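Local structure of isocitrate dehydrogenase [NAD] subunit 1 (Saccharomyces cerevisiae, 3BLX) at residues Ser220-Ala223 with Val224-His228. The protein oxidatively decarboxylates isocitrate to 2-oxoglutarate with NAD+ in the mitochondrial citric acid cycle, as part of an allosteric octamer, and also binds mitochondrial mRNA leaders. Sequence-based numbering, arbitrary orientation.
Sequences SMQA and VAKPH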
loop_
_atom_site.group_PDB
_atom_site.type_symbol
_atom_site.label_atom_id
_atom_site.label_comp_id
_atom_site.label_asym_id
_atom_site.label_seq_id
_atom_site.Cartn_x
_atom_site.Cartn_y
_atom_site.Cartn_z
ATOM N N SER E 220 41.138 3.877 13.905
ATOM C CA SER E 220 41.254 4.235 15.307
ATOM C C SER E 220 42.622 4.851 15.594
ATOM O O SER E 220 42.708 5.942 16.160
ATOM C CB SER E 220 41.063 2.999 16.178
ATOM O OG SER E 220 39.721 2.555 16.111
ATOM N N MET E 221 43.680 4.140 15.213
ATOM C CA MET E 221 45.045 4.610 15.396
ATOM C C MET E 221 45.227 5.953 14.693
ATOM O O MET E 221 45.715 6.925 15.276
ATOM C CB MET E 221 46.021 3.579 14.825
ATOM C CG MET E 221 47.470 3.813 15.188
ATOM S SD MET E 221 48.517 2.663 14.302
ATOM C CE MET E 221 48.672 3.518 12.707
ATOM N N GLN E 222 44.811 6.003 13.443
ATOM C CA GLN E 222 44.948 7.206 12.638
ATOM C C GLN E 222 44.156 8.393 13.225
ATOM O O GLN E 222 44.538 9.549 13.075
ATOM C CB GLN E 222 44.481 6.899 11.213
ATOM C CG GLN E 222 45.381 7.423 10.127
ATOM C CD GLN E 222 46.766 6.838 10.197
ATOM O OE1 GLN E 222 47.758 7.562 10.096
ATOM N NE2 GLN E 222 46.850 5.521 10.382
ATOM N N ALA E 223 43.041 8.107 13.884
ATOM C CA ALA E 223 42.193 9.182 14.398
ATOM C C ALA E 223 42.768 9.891 15.635
ATOM O O ALA E 223 42.545 11.097 15.830
ATOM C CB ALA E 223 40.775 8.668 14.700
ATOM N N VAL E 224 43.464 9.143 16.489
ATOM C CA VAL E 224 44.061 9.738 17.675
ATOM C C VAL E 224 45.413 10.371 17.368
ATOM O O VAL E 224 45.830 11.286 18.075
ATOM C CB VAL E 224 44.203 8.738 18.846
ATOM C CG1 VAL E 224 42.845 8.221 19.265
ATOM C CG2 VAL E 224 45.123 7.577 18.486
ATOM N N ALA E 225 46.078 9.894 16.306
ATOM C CA ALA E 225 47.416 10.376 15.946
ATOM C C ALA E 225 47.414 11.485 14.887
ATOM O O ALA E 225 48.150 12.455 15.023
ATOM C CB ALA E 225 48.315 9.219 15.515
ATOM N N LYS E 226 46.604 11.347 13.838
ATOM C CA LYS E 226 46.563 12.349 12.762
ATOM C C LYS E 226 45.143 12.554 12.224
ATOM O O LYS E 226 44.852 12.244 11.065
ATOM C CB LYS E 226 47.516 11.984 11.610
ATOM C CG LYS E 226 48.844 11.321 12.022
ATOM C CD LYS E 226 49.746 11.037 10.796
ATOM C CE LYS E 226 50.492 9.689 10.908
ATOM N NZ LYS E 226 51.194 9.472 12.220
ATOM N N PRO E 227 44.268 13.105 13.065
ATOM C CA PRO E 227 42.852 13.338 12.778
ATOM C C PRO E 227 42.613 14.194 11.550
ATOM O O PRO E 227 41.489 14.190 11.043
ATOM C CB PRO E 227 42.381 14.129 13.995
ATOM C CG PRO E 227 43.336 13.829 15.059
ATOM C CD PRO E 227 44.649 13.599 14.396
ATOM N N HIS E 228 43.622 14.935 11.088
ATOM C CA HIS E 228 43.375 15.945 10.047
ATOM C C HIS E 228 43.153 15.352 8.655
ATOM O O HIS E 228 42.557 15.987 7.766
ATOM C CB HIS E 228 44.492 16.998 10.015
ATOM C CG HIS E 228 44.548 17.841 11.249
ATOM N ND1 HIS E 228 45.496 17.656 12.231
ATOM C CD2 HIS E 228 43.765 18.864 11.672
ATOM C CE1 HIS E 228 45.299 18.531 13.205
ATOM N NE2 HIS E 228 44.257 19.279 12.889
#
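Val224 lies back along the final turns of helix 216-225, its CG2 beside two carbonyl oxygens, 3.3 Å from Met221 O and 3.7 Å from Ser220 O, while CG1 lies farther from Ser220 O. A chi1 of -61° sets CG2 between the backbone N and the carbonyl carbon and so turns it back toward the carbonyls of the preceding turn; the branched side chain also packs on Ile246 of helix 237-251 and Val229 of the neighbouring subunit 2. Replacing Val224 by alanine would remove both methyls and is likely to leave Ile246 and the subunit 2 residue Val229 without their packing partner, and the carbonyl oxygens of Ser220 and Met221 less covered. Ala225 N donates a hydrogen bond to Met221 O at 3.2 Å, whereas Val224 N makes only weak bonds to Ser220 O and Met221 O. The last turn closes with a hydrogen bond from Lys226 N to Gln222 O, 2.8 Å away. Lys226 is the first residue to leave helical geometry; its long chain suits an exposed exit and crosses that of Gln222 at an oblique angle. Pro227, lacking an N-H, has no hydrogen to offer Ala223 O and lays its ring against that oxygen instead, with CB 3.5 Å away. Alanine suits position 223 because its small CB fits against Ile246, while Pro227 packs on Leu250 of the same helix. Backbone bonding thus gives way to proline packing at the helix end, and the carbonyl of Val224 accepts a hydrogen bond from Tyr126 of subunit 2, tying this C-terminal turn to the heteromeric interface.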